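Side-chain contacts in condensin complex subunit 3 (Schizosaccharomyces pombe, PDB 5OQR), which serves as a regulatory subunit of condensin, the complex required for converting interphase chromatin into mitotic-like condensed chromosomes: residues T316-E319 against I320-K324; E508-S511 against L512-L516; P615-V618 against D619-A622; S769-I772 against L773-E777. All coordinates share one frame; numbering follows the deposited sequence.

Overall arrangement
The four contacts are local, each joining side chains three to five residues apart, and they follow one another along the chain without overlap. Contact 1 lies in helix 308-324 and contact 2 in helix 500-514, part of HEAT repeat 7, their centres about 35 Å apart. Contact 3 spans the turn after helix 601-613 and the start of helix 621-635, with its centre about 32 Å from that of contact 2. Contact 4 belongs to helix 767-785 near the C-terminus; it and contact 1, about 62 Å apart between centres, lie on opposite sides of the chain's centre. Together they sample an all-helical, HEAT-repeat chain in which a second protein touches contacts 2 and 3.

Contact 1 (T316-E319 against I320-K324); sequences TFNE and ICIEK
Cys-321 lays its sulfur over one face of the Phe-317 ring, with SG 3.9 Å from the ring centroid and only 17° off the ring normal, a sulfur-aromatic contact between residues one helical turn apart. The sulfur is shifted toward the rim, where CZ of Phe-317 is its closest ring atom. The phenylalanine has CG anti to the backbone N (chi1 169°), beside the carbonyl carbon, which puts the ring where the sulfur of the next turn reaches its face; Phe-298 meets the same ring at an inclined angle. Next along the helix, CD1 of Ile-322 comes 3.6 Å from ND2 of Asn-318, an apolar tip against an amide. CG1 of Ile-320 lies 3.3 Å from O of Thr-316, and CD1 reaches on to CG2 of Thr-316 at 4.1 Å. Cutting Ile-320 back to an alanine is likely to leave the Thr-316 methyl without its CD1 neighbour and to open a gap beside Lys-283 of helix 275-288. Regular helical bonds hold the spacing, among them Cys-321 N to Phe-317 O at 3.1 Å. The Glu-319 carboxylate forms salt bridges with Lys-283 through OE1 and with Arg-315 through OE2. Phe-317, Cys-321 and Ile-320 thus make buried packing, the buried Asn-318 amide nitrogen is satisfied by Ser-372, and the Glu-319 anion is probably stabilised by its two basic partners.

Contact 2 (E508-S511 against L512-L516); sequences ECLS and LVCLL
Apolar packing between side chains rests on Leu-510 and Cys-514, one turn apart, where CD1 of the leucine stands 4.1 Å from SG of the cysteine. Leu-510 has CG anti to its backbone nitrogen (chi1 175°), which carries the branched end along the helix toward that sulfur. A second kind of contact sets aliphatic carbons against backbone carbonyls of the preceding turn: CG2 of Val-513 is 3.4 Å from O of Cys-509, CG of Leu-512 is 3.6 Å from O of Glu-508, and CG of Leu-515 is 3.4 Å from O of Ser-511. Among backbone hydrogen bonds, those from Leu-512 to Glu-508 and from Val-513 to Cys-509 are weak. Cys-514 N bonds Leu-510 O at 3.1 Å, and Val-513 N makes an additional weak bond to the same oxygen. Leu-515 N donates to Ser-511 O at 3.2 Å. Among the side chains, buried Ser-511 has three polar partners: its OG is hydrogen-bonded to Leu-507 O within the helix and to Tyr-528 and Thr-546 of the two following helices. Leu-510 and Val-513 pack on Ile-491 of helix 480-495, while another protein chain touches Ser-511, Leu-512, Leu-515 and Leu-516. Such a buried helix, packed between the helices before and after it, is characteristic of an alpha-solenoid, here within HEAT repeat 7.

Contact 3 (P615-V618 against D619-A622); sequences PNTV and DNHA
Thr-617 and Asn-620 lie side by side and point the same way, with CG2 of the threonine 3.9 Å from CB of the asparagine. Thr-617 places this methyl anti to the backbone nitrogen (chi1 -48°, measured to OG1), leaving OG1 to donate to OD1 of Asn-616 at 2.5 Å, tilted 31° from that carbonyl plane. Val-618 and Asp-619 instead cross obliquely, CG1 of the valine 3.9 Å from OD1 of the aspartate. The backbones of Thr-617 and Asn-620 are joined by a weak hydrogen bond from Asn-620 N to Thr-617 O, 3.1 Å. Asn-620, the centre of an inverse gamma turn, is the N-cap of helix 621-635, and its OD1 accepts from Leu-623 N. Its ND2 bonds Gln-583 and Thr-584, while Thr-617 OG1 also meets Gln-611 and Gln-583. A valine replacing Thr-617 would probably leave the Asn-616 side-chain oxygen OD1 without this hydroxyl and remove a polar link to both glutamines. Two buried polar side chains therefore share Gln-583 as a partner, tying the turn to helix 580-597 while the asparagine amide is held for capping.

Contact 4 (S769-I772 against L773-E777); sequences SLSI and LAKFE
Leu-773 sets its side chain alongside the carbonyl of Ser-769, one turn earlier, with CG 3.5 Å from that residue's O. Its CG is anti to the carbonyl carbon (chi1 -69°), beside the backbone N, which keeps the branch close to the preceding turn. The backbone nitrogen of Leu-773 bonds the same oxygen at 2.9 Å, so both the amide and the aliphatic branch meet one carbonyl. Ile-772 contributes chiefly through its backbone oxygen, which accepts from Phe-776 N at 2.9 Å and has CB of Phe-776 at 3.3 Å. Of its side chain, CB borders Leu-773 N, and the side chain packs on Ile-731 of helix 725-736. Ser-771 is the third main participant: its O accepts from Lys-775 N at 2.9 Å and lies 3.4 Å from CB of Lys-775. Beyond CB, the lysine chain bends at chi3 and chi4, bringing NZ back to 4.0 Å from OG of Ser-771, a proximity rather than a hydrogen bond. Ser-769 instead directs OG to Asp-766 near the start of the helix. The exposed serine and lysine thus lie apart from the buried leucine and phenylalanine. Within helix 767-785, Leu-773 packs against Tyr-758 of helix 745-759, Leu-734 of helix 725-736 and Phe-715 of helix 706-717; Phe-776 shares the last two partners, joining the C-terminal helix to the three helices before it.

Contact 1 (T316-E319 against I320-K324)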
ATOM      1  N   THR A 316      24.913  -3.307   3.023  1.00 33.06           N
ATOM      2  CA  THR A 316      24.048  -3.134   1.860  1.00 35.53           C
ATOM      3  C   THR A 316      24.848  -3.212   0.566  1.00 33.88           C
ATOM      4  O   THR A 316      24.407  -3.839  -0.404  1.00 32.71           O
ATOM      5  CB  THR A 316      23.308  -1.799   1.949  1.00 32.68           C
ATOM      6  OG1 THR A 316      22.650  -1.694   3.217  1.00 32.26           O
ATOM      7  CG2 THR A 316      22.268  -1.693   0.841  1.00 31.00           C
ATOM      8  N   PHE A 317      26.016  -2.569   0.530  1.00 31.49           N
ATOM      9  CA  PHE A 317      26.900  -2.677  -0.625  1.00 28.92           C
ATOM     10  C   PHE A 317      27.205  -4.137  -0.932  1.00 31.87           C
ATOM     11  O   PHE A 317      27.134  -4.574  -2.085  1.00 39.27           O
ATOM     12  CB  PHE A 317      28.184  -1.889  -0.357  1.00 32.67           C
ATOM     13  CG  PHE A 317      29.279  -2.142  -1.351  1.00 32.57           C
ATOM     14  CD1 PHE A 317      29.408  -1.349  -2.475  1.00 34.70           C
ATOM     15  CD2 PHE A 317      30.194  -3.161  -1.151  1.00 34.64           C
ATOM     16  CE1 PHE A 317      30.417  -1.576  -3.386  1.00 37.85           C
ATOM     17  CE2 PHE A 317      31.203  -3.392  -2.059  1.00 37.68           C
ATOM     18  CZ  PHE A 317      31.316  -2.597  -3.176  1.00 41.35           C
ATOM     19  N   ASN A 318      27.546  -4.907   0.101  1.00 33.77           N
ATOM     20  CA  ASN A 318      27.783  -6.335  -0.078  1.00 33.70           C
ATOM     21  C   ASN A 318      26.517  -7.042  -0.548  1.00 31.77           C
ATOM     22  O   ASN A 318      26.578  -7.964  -1.368  1.00 30.40           O
ATOM     23  CB  ASN A 318      28.293  -6.934   1.234  1.00 31.52           C
ATOM     24  CG  ASN A 318      28.602  -8.410   1.127  1.00 30.28           C
ATOM     25  OD1 ASN A 318      29.549  -8.808   0.455  1.00 38.98           O
ATOM     26  ND2 ASN A 318      27.813  -9.231   1.806  1.00 31.62           N
ATOM     27  N   GLU A 319      25.360  -6.616  -0.044  1.00 31.24           N
ATOM     28  CA  GLU A 319      24.097  -7.219  -0.454  1.00 34.18           C
ATOM     29  C   GLU A 319      23.811  -6.955  -1.928  1.00 37.67           C
ATOM     30  O   GLU A 319      23.367  -7.853  -2.652  1.00 34.02           O
ATOM     31  CB  GLU A 319      22.968  -6.678   0.419  1.00 38.77           C
ATOM     32  CG  GLU A 319      21.841  -7.654   0.671  1.00 50.09           C
ATOM     33  CD  GLU A 319      21.042  -7.296   1.907  1.00 47.26           C
ATOM     34  OE1 GLU A 319      20.027  -6.580   1.774  1.00 52.77           O
ATOM     35  OE2 GLU A 319      21.439  -7.715   3.016  1.00 43.04           O
ATOM     36  N   ILE A 320      24.060  -5.728  -2.388  1.00 40.01           N
ATOM     37  CA  ILE A 320      23.824  -5.381  -3.787  1.00 36.90           C
ATOM     38  C   ILE A 320      24.724  -6.210  -4.696  1.00 43.36           C
ATOM     39  O   ILE A 320      24.254  -6.903  -5.606  1.00 48.35           O
ATOM     40  CB  ILE A 320      24.044  -3.873  -4.008  1.00 33.74           C
ATOM     41  CG1 ILE A 320      22.991  -3.066  -3.247  1.00 32.28           C
ATOM     42  CG2 ILE A 320      24.000  -3.525  -5.494  1.00 35.37           C
ATOM     43  CD1 ILE A 320      23.332  -1.600  -3.103  1.00 30.07           C
ATOM     44  N   CYS A 321      26.036  -6.145  -4.462  1.00 40.03           N
ATOM     45  CA  CYS A 321      26.988  -6.777  -5.369  1.00 36.69           C
ATOM     46  C   CYS A 321      26.716  -8.267  -5.521  1.00 42.06           C
ATOM     47  O   CYS A 321      26.900  -8.829  -6.606  1.00 48.92           O
ATOM     48  CB  CYS A 321      28.413  -6.543  -4.872  1.00 42.72           C
ATOM     49  SG  CYS A 321      28.933  -4.819  -4.918  1.00 49.41           S
ATOM     50  N   ILE A 322      26.286  -8.929  -4.448  1.00 43.25           N
ATOM     51  CA  ILE A 322      25.972 -10.352  -4.534  1.00 42.24           C
ATOM     52  C   ILE A 322      24.760 -10.573  -5.430  1.00 53.72           C
ATOM     53  O   ILE A 322      24.765 -11.443  -6.308  1.00 54.31           O
ATOM     54  CB  ILE A 322      25.756 -10.938  -3.126  1.00 35.06           C
ATOM     55  CG1 ILE A 322      27.083 -10.956  -2.364  1.00 39.14           C
ATOM     56  CG2 ILE A 322      25.169 -12.347  -3.205  1.00 29.30           C
ATOM     57  CD1 ILE A 322      26.981 -11.411  -0.925  1.00 42.89           C
ATOM     58  N   GLU A 323      23.699  -9.793  -5.217  1.00 53.89           N
ATOM     59  CA  GLU A 323      22.518  -9.905  -6.065  1.00 49.77           C
ATOM     60  C   GLU A 323      22.853  -9.547  -7.505  1.00 52.73           C
ATOM     61  O   GLU A 323      22.512 -10.282  -8.438  1.00 59.69           O
ATOM     62  CB  GLU A 323      21.410  -9.000  -5.529  1.00 53.33           C
ATOM     63  CG  GLU A 323      20.100  -9.077  -6.305  1.00 76.16           C
ATOM     64  CD  GLU A 323      19.475  -7.713  -6.542  1.00 88.99           C
ATOM     65  OE1 GLU A 323      18.642  -7.593  -7.465  1.00 92.10           O
ATOM     66  OE2 GLU A 323      19.817  -6.760  -5.809  1.00 86.79           O
ATOM     67  N   LYS A 324      23.522  -8.411  -7.704  1.00 50.79           N
ATOM     68  CA  LYS A 324      23.900  -7.965  -9.036  1.00 50.36           C
ATOM     69  C   LYS A 324      25.063  -8.758  -9.617  1.00 57.35           C
ATOM     70  O   LYS A 324      25.346  -8.620 -10.812  1.00 61.67           O
ATOM     71  CB  LYS A 324      24.263  -6.482  -8.999  1.00 53.73           C
ATOM     72  CG  LYS A 324      23.255  -5.567  -9.673  1.00 53.74           C
ATOM     73  CD  LYS A 324      21.872  -5.679  -9.062  1.00 57.45           C
ATOM     74  CE  LYS A 324      20.999  -4.514  -9.497  1.00 66.05           C
ATOM     75  NZ  LYS A 324      19.555  -4.753  -9.237  1.00 76.30           N
TER

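Contact 2 (E508-S511 against L512-L516)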
ATOM      1  N   GLU A 508       7.105 -21.913  23.841  1.00 31.74           N
ATOM      2  CA  GLU A 508       7.625 -21.628  22.508  1.00 33.20           C
ATOM      3  C   GLU A 508       8.690 -22.641  22.111  1.00 30.52           C
ATOM      4  O   GLU A 508       8.761 -23.055  20.949  1.00 32.78           O
ATOM      5  CB  GLU A 508       8.188 -20.210  22.454  1.00 38.39           C
ATOM      6  CG  GLU A 508       7.191 -19.130  22.834  1.00 45.14           C
ATOM      7  CD  GLU A 508       7.812 -17.748  22.852  1.00 62.22           C
ATOM      8  OE1 GLU A 508       8.048 -17.186  21.761  1.00 81.15           O
ATOM      9  OE2 GLU A 508       8.078 -17.228  23.956  1.00 62.88           O
ATOM     10  N   CYS A 509       9.529 -23.054  23.064  1.00 29.60           N
ATOM     11  CA  CYS A 509      10.527 -24.078  22.779  1.00 28.85           C
ATOM     12  C   CYS A 509       9.870 -25.425  22.518  1.00 28.84           C
ATOM     13  O   CYS A 509      10.267 -26.150  21.600  1.00 28.03           O
ATOM     14  CB  CYS A 509      11.518 -24.191  23.940  1.00 48.89           C
ATOM     15  SG  CYS A 509      12.644 -22.804  24.123  1.00 37.53           S
ATOM     16  N   LEU A 510       8.869 -25.780  23.324  1.00 32.37           N
ATOM     17  CA  LEU A 510       8.161 -27.036  23.115  1.00 29.74           C
ATOM     18  C   LEU A 510       7.497 -27.071  21.744  1.00 25.78           C
ATOM     19  O   LEU A 510       7.491 -28.110  21.076  1.00 27.33           O
ATOM     20  CB  LEU A 510       7.128 -27.234  24.221  1.00 25.35           C
ATOM     21  CG  LEU A 510       6.197 -28.439  24.096  1.00 27.27           C
ATOM     22  CD1 LEU A 510       6.969 -29.720  23.864  1.00 26.03           C
ATOM     23  CD2 LEU A 510       5.344 -28.558  25.338  1.00 27.37           C
ATOM     24  N   SER A 511       6.945 -25.941  21.304  1.00 23.60           N
ATOM     25  CA  SER A 511       6.283 -25.894  20.005  1.00 24.39           C
ATOM     26  C   SER A 511       7.248 -26.257  18.887  1.00 25.67           C
ATOM     27  O   SER A 511       6.918 -27.052  18.001  1.00 32.39           O
ATOM     28  CB  SER A 511       5.690 -24.504  19.772  1.00 27.55           C
ATOM     29  OG  SER A 511       4.747 -24.175  20.774  1.00 31.51           O
ATOM     30  N   LEU A 512       8.452 -25.681  18.912  1.00 26.33           N
ATOM     31  CA  LEU A 512       9.412 -25.916  17.838  1.00 28.30           C
ATOM     32  C   LEU A 512       9.877 -27.363  17.800  1.00 26.47           C
ATOM     33  O   LEU A 512      10.274 -27.855  16.739  1.00 29.17           O
ATOM     34  CB  LEU A 512      10.610 -24.982  17.993  1.00 31.74           C
ATOM     35  CG  LEU A 512      10.331 -23.501  17.743  1.00 29.36           C
ATOM     36  CD1 LEU A 512      11.493 -22.655  18.218  1.00 29.94           C
ATOM     37  CD2 LEU A 512      10.060 -23.251  16.271  1.00 32.18           C
ATOM     38  N   VAL A 513       9.845 -28.058  18.937  1.00 26.27           N
ATOM     39  CA  VAL A 513      10.192 -29.474  18.936  1.00 33.12           C
ATOM     40  C   VAL A 513       9.055 -30.290  18.346  1.00 31.29           C
ATOM     41  O   VAL A 513       9.287 -31.317  17.699  1.00 34.01           O
ATOM     42  CB  VAL A 513      10.543 -29.940  20.361  1.00 28.67           C
ATOM     43  CG1 VAL A 513      10.884 -31.422  20.375  1.00 34.47           C
ATOM     44  CG2 VAL A 513      11.703 -29.137  20.904  1.00 30.02           C
ATOM     45  N   CYS A 514       7.813 -29.851  18.553  1.00 33.78           N
ATOM     46  CA  CYS A 514       6.673 -30.547  17.972  1.00 30.46           C
ATOM     47  C   CYS A 514       6.693 -30.479  16.453  1.00 29.21           C
ATOM     48  O   CYS A 514       6.184 -31.384  15.787  1.00 32.60           O
ATOM     49  CB  CYS A 514       5.377 -29.956  18.517  1.00 23.85           C
ATOM     50  SG  CYS A 514       5.086 -30.343  20.246  1.00 30.67           S
ATOM     51  N   LEU A 515       7.280 -29.424  15.885  1.00 30.25           N
ATOM     52  CA  LEU A 515       7.406 -29.321  14.438  1.00 30.90           C
ATOM     53  C   LEU A 515       8.412 -30.305  13.861  1.00 34.75           C
ATOM     54  O   LEU A 515       8.535 -30.389  12.635  1.00 38.02           O
ATOM     55  CB  LEU A 515       7.806 -27.899  14.048  1.00 28.47           C
ATOM     56  CG  LEU A 515       6.941 -26.781  14.628  1.00 28.66           C
ATOM     57  CD1 LEU A 515       7.438 -25.428  14.149  1.00 30.88           C
ATOM     58  CD2 LEU A 515       5.477 -26.974  14.265  1.00 31.83           C
ATOM     59  N   LEU A 516       9.137 -31.041  14.705  1.00 36.55           N
ATOM     60  CA  LEU A 516      10.112 -32.017  14.240  1.00 39.59           C
ATOM     61  C   LEU A 516       9.639 -33.455  14.391  1.00 36.23           C
ATOM     62  O   LEU A 516      10.215 -34.347  13.762  1.00 37.78           O
ATOM     63  CB  LEU A 516      11.433 -31.841  14.998  1.00 40.15           C
ATOM     64  CG  LEU A 516      12.099 -30.472  14.834  1.00 33.75           C
ATOM     65  CD1 LEU A 516      13.289 -30.339  15.759  1.00 32.82           C
ATOM     66  CD2 LEU A 516      12.531 -30.254  13.398  1.00 36.39           C
TER

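Contact 3 (P615-V618 against D619-A622)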
ATOM      1  N   PRO A 615     -18.404  -4.296  10.373  1.00 73.65           N
ATOM      2  CA  PRO A 615     -18.032  -2.971  10.896  1.00 73.43           C
ATOM      3  C   PRO A 615     -17.248  -3.020  12.196  1.00 67.03           C
ATOM      4  O   PRO A 615     -16.372  -2.172  12.400  1.00 72.07           O
ATOM      5  CB  PRO A 615     -19.387  -2.273  11.080  1.00 69.68           C
ATOM      6  CG  PRO A 615     -20.389  -3.373  11.122  1.00 66.04           C
ATOM      7  CD  PRO A 615     -19.863  -4.416  10.203  1.00 66.88           C
ATOM      8  N   ASN A 616     -17.529  -3.973  13.086  1.00 61.34           N
ATOM      9  CA  ASN A 616     -16.832  -4.003  14.367  1.00 64.60           C
ATOM     10  C   ASN A 616     -15.338  -4.253  14.205  1.00 68.48           C
ATOM     11  O   ASN A 616     -14.576  -4.029  15.152  1.00 71.83           O
ATOM     12  CB  ASN A 616     -17.444  -5.066  15.285  1.00 67.85           C
ATOM     13  CG  ASN A 616     -17.157  -6.486  14.825  1.00 60.43           C
ATOM     14  OD1 ASN A 616     -16.427  -6.712  13.861  1.00 59.52           O
ATOM     15  ND2 ASN A 616     -17.730  -7.455  15.527  1.00 63.11           N
ATOM     16  N   THR A 617     -14.906  -4.711  13.032  1.00 65.59           N
ATOM     17  CA  THR A 617     -13.509  -5.013  12.762  1.00 59.71           C
ATOM     18  C   THR A 617     -12.866  -4.005  11.817  1.00 59.56           C
ATOM     19  O   THR A 617     -11.699  -4.172  11.454  1.00 59.20           O
ATOM     20  CB  THR A 617     -13.393  -6.429  12.177  1.00 52.03           C
ATOM     21  OG1 THR A 617     -14.162  -7.337  12.974  1.00 53.65           O
ATOM     22  CG2 THR A 617     -11.948  -6.918  12.158  1.00 54.28           C
ATOM     23  N   VAL A 618     -13.588  -2.955  11.422  1.00 70.61           N
ATOM     24  CA  VAL A 618     -13.067  -2.039  10.410  1.00 75.82           C
ATOM     25  C   VAL A 618     -11.792  -1.365  10.899  1.00 74.70           C
ATOM     26  O   VAL A 618     -10.858  -1.136  10.122  1.00 64.28           O
ATOM     27  CB  VAL A 618     -14.142  -1.005  10.024  1.00 68.25           C
ATOM     28  CG1 VAL A 618     -14.447  -0.067  11.190  1.00 77.84           C
ATOM     29  CG2 VAL A 618     -13.705  -0.222   8.800  1.00 68.84           C
ATOM     30  N   ASP A 619     -11.730  -1.036  12.191  1.00 75.04           N
ATOM     31  CA  ASP A 619     -10.565  -0.333  12.718  1.00 77.33           C
ATOM     32  C   ASP A 619      -9.330  -1.224  12.736  1.00 79.86           C
ATOM     33  O   ASP A 619      -8.205  -0.723  12.636  1.00 87.20           O
ATOM     34  CB  ASP A 619     -10.860   0.193  14.121  1.00 86.08           C
ATOM     35  CG  ASP A 619     -11.934   1.262  14.126  1.00 99.54           C
ATOM     36  OD1 ASP A 619     -11.948   2.093  13.194  1.00 96.27           O
ATOM     37  OD2 ASP A 619     -12.766   1.269  15.057  1.00112.46           O
ATOM     38  N   ASN A 620      -9.513  -2.536  12.867  1.00 72.40           N
ATOM     39  CA  ASN A 620      -8.394  -3.467  12.803  1.00 60.19           C
ATOM     40  C   ASN A 620      -7.813  -3.492  11.395  1.00 51.76           C
ATOM     41  O   ASN A 620      -8.200  -4.328  10.573  1.00 54.69           O
ATOM     42  CB  ASN A 620      -8.843  -4.865  13.228  1.00 54.05           C
ATOM     43  CG  ASN A 620      -7.700  -5.861  13.274  1.00 48.23           C
ATOM     44  OD1 ASN A 620      -6.645  -5.648  12.679  1.00 45.97           O
ATOM     45  ND2 ASN A 620      -7.911  -6.963  13.981  1.00 49.66           N
ATOM     46  N   HIS A 621      -6.884  -2.581  11.106  1.00 53.56           N
ATOM     47  CA  HIS A 621      -6.286  -2.516   9.781  1.00 55.22           C
ATOM     48  C   HIS A 621      -5.295  -3.642   9.532  1.00 55.91           C
ATOM     49  O   HIS A 621      -5.039  -3.979   8.372  1.00 59.12           O
ATOM     50  CB  HIS A 621      -5.584  -1.173   9.581  1.00 62.13           C
ATOM     51  CG  HIS A 621      -6.492   0.010   9.712  1.00 80.98           C
ATOM     52  ND1 HIS A 621      -7.454   0.108  10.694  1.00 86.59           N
ATOM     53  CD2 HIS A 621      -6.580   1.150   8.986  1.00 90.50           C
ATOM     54  CE1 HIS A 621      -8.098   1.254  10.564  1.00 90.27           C
ATOM     55  NE2 HIS A 621      -7.586   1.905   9.537  1.00100.70           N
ATOM     56  N   ALA A 622      -4.727  -4.224  10.589  1.00 59.20           N
ATOM     57  CA  ALA A 622      -3.833  -5.362  10.415  1.00 55.71           C
ATOM     58  C   ALA A 622      -4.576  -6.542   9.805  1.00 48.98           C
ATOM     59  O   ALA A 622      -4.093  -7.176   8.861  1.00 48.36           O
ATOM     60  CB  ALA A 622      -3.213  -5.752  11.759  1.00 47.57           C
TER

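Contact 4 (S769-I772 against L773-E777)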
ATOM      1  N   SER A 769     -37.206  -4.835 -10.265  1.00 38.88           N
ATOM      2  CA  SER A 769     -36.991  -6.262 -10.053  1.00 36.17           C
ATOM      3  C   SER A 769     -37.514  -7.068 -11.234  1.00 41.86           C
ATOM      4  O   SER A 769     -36.785  -7.868 -11.830  1.00 41.61           O
ATOM      5  CB  SER A 769     -37.670  -6.711  -8.758  1.00 38.03           C
ATOM      6  OG  SER A 769     -37.237  -5.942  -7.653  1.00 39.97           O
ATOM      7  N   LEU A 770     -38.785  -6.860 -11.592  1.00 43.95           N
ATOM      8  CA  LEU A 770     -39.370  -7.577 -12.719  1.00 32.73           C
ATOM      9  C   LEU A 770     -38.603  -7.319 -14.006  1.00 30.06           C
ATOM     10  O   LEU A 770     -38.485  -8.216 -14.847  1.00 31.34           O
ATOM     11  CB  LEU A 770     -40.833  -7.170 -12.884  1.00 47.25           C
ATOM     12  CG  LEU A 770     -41.752  -7.577 -11.732  1.00 52.83           C
ATOM     13  CD1 LEU A 770     -42.998  -6.712 -11.705  1.00 55.36           C
ATOM     14  CD2 LEU A 770     -42.121  -9.045 -11.851  1.00 57.36           C
ATOM     15  N   SER A 771     -38.073  -6.108 -14.179  1.00 30.51           N
ATOM     16  CA  SER A 771     -37.321  -5.794 -15.390  1.00 32.30           C
ATOM     17  C   SER A 771     -35.985  -6.525 -15.413  1.00 33.58           C
ATOM     18  O   SER A 771     -35.546  -6.993 -16.469  1.00 31.62           O
ATOM     19  CB  SER A 771     -37.112  -4.285 -15.495  1.00 38.75           C
ATOM     20  OG  SER A 771     -36.533  -3.936 -16.740  1.00 52.36           O
ATOM     21  N   ILE A 772     -35.321  -6.633 -14.261  1.00 32.01           N
ATOM     22  CA  ILE A 772     -34.065  -7.371 -14.195  1.00 31.60           C
ATOM     23  C   ILE A 772     -34.306  -8.849 -14.469  1.00 33.41           C
ATOM     24  O   ILE A 772     -33.560  -9.484 -15.224  1.00 33.48           O
ATOM     25  CB  ILE A 772     -33.387  -7.154 -12.830  1.00 35.29           C
ATOM     26  CG1 ILE A 772     -33.050  -5.676 -12.629  1.00 33.98           C
ATOM     27  CG2 ILE A 772     -32.115  -7.991 -12.716  1.00 32.11           C
ATOM     28  CD1 ILE A 772     -32.719  -5.320 -11.197  1.00 36.22           C
ATOM     29  N   LEU A 773     -35.346  -9.420 -13.862  1.00 29.26           N
ATOM     30  CA  LEU A 773     -35.643 -10.831 -14.082  1.00 28.98           C
ATOM     31  C   LEU A 773     -36.010 -11.101 -15.533  1.00 31.46           C
ATOM     32  O   LEU A 773     -35.595 -12.112 -16.108  1.00 30.68           O
ATOM     33  CB  LEU A 773     -36.767 -11.278 -13.150  1.00 33.80           C
ATOM     34  CG  LEU A 773     -36.415 -11.349 -11.664  1.00 37.88           C
ATOM     35  CD1 LEU A 773     -37.650 -11.658 -10.843  1.00 42.37           C
ATOM     36  CD2 LEU A 773     -35.335 -12.391 -11.407  1.00 44.18           C
ATOM     37  N   ALA A 774     -36.784 -10.204 -16.147  1.00 37.45           N
ATOM     38  CA  ALA A 774     -37.167 -10.394 -17.541  1.00 35.57           C
ATOM     39  C   ALA A 774     -35.960 -10.293 -18.463  1.00 34.51           C
ATOM     40  O   ALA A 774     -35.804 -11.100 -19.384  1.00 35.07           O
ATOM     41  CB  ALA A 774     -38.227  -9.368 -17.937  1.00 28.76           C
ATOM     42  N   LYS A 775     -35.095  -9.309 -18.230  1.00 33.55           N
ATOM     43  CA  LYS A 775     -33.898  -9.173 -19.050  1.00 33.25           C
ATOM     44  C   LYS A 775     -32.962 -10.359 -18.866  1.00 28.24           C
ATOM     45  O   LYS A 775     -32.295 -10.776 -19.819  1.00 27.43           O
ATOM     46  CB  LYS A 775     -33.187  -7.869 -18.708  1.00 35.89           C
ATOM     47  CG  LYS A 775     -32.306  -7.328 -19.819  1.00 47.94           C
ATOM     48  CD  LYS A 775     -31.742  -5.961 -19.463  1.00 61.55           C
ATOM     49  CE  LYS A 775     -32.828  -4.891 -19.425  1.00 66.81           C
ATOM     50  NZ  LYS A 775     -32.821  -4.138 -18.140  1.00 75.24           N
ATOM     51  N   PHE A 776     -32.899 -10.913 -17.654  1.00 29.51           N
ATOM     52  CA  PHE A 776     -32.081 -12.094 -17.414  1.00 28.04           C
ATOM     53  C   PHE A 776     -32.688 -13.323 -18.078  1.00 29.70           C
ATOM     54  O   PHE A 776     -31.972 -14.121 -18.695  1.00 27.43           O
ATOM     55  CB  PHE A 776     -31.928 -12.314 -15.909  1.00 26.94           C
ATOM     56  CG  PHE A 776     -30.867 -13.306 -15.545  1.00 23.13           C
ATOM     57  CD1 PHE A 776     -29.554 -12.905 -15.387  1.00 26.43           C
ATOM     58  CD2 PHE A 776     -31.182 -14.639 -15.355  1.00 25.84           C
ATOM     59  CE1 PHE A 776     -28.574 -13.813 -15.052  1.00 24.99           C
ATOM     60  CE2 PHE A 776     -30.206 -15.552 -15.019  1.00 28.34           C
ATOM     61  CZ  PHE A 776     -28.900 -15.139 -14.865  1.00 30.09           C
ATOM     62  N   GLU A 777     -34.008 -13.487 -17.968  1.00 31.23           N
ATOM     63  CA  GLU A 777     -34.664 -14.643 -18.569  1.00 29.56           C
ATOM     64  C   GLU A 777     -34.510 -14.639 -20.084  1.00 28.77           C
ATOM     65  O   GLU A 777     -34.345 -15.698 -20.700  1.00 29.83           O
ATOM     66  CB  GLU A 777     -36.140 -14.660 -18.178  1.00 31.50           C
ATOM     67  CG  GLU A 777     -36.849 -15.954 -18.498  1.00 39.48           C
ATOM     68  CD  GLU A 777     -38.247 -16.003 -17.918  1.00 44.73           C
ATOM     69  OE1 GLU A 777     -38.984 -16.965 -18.213  1.00 41.35           O
ATOM     70  OE2 GLU A 777     -38.606 -15.075 -17.163  1.00 47.45           O
TER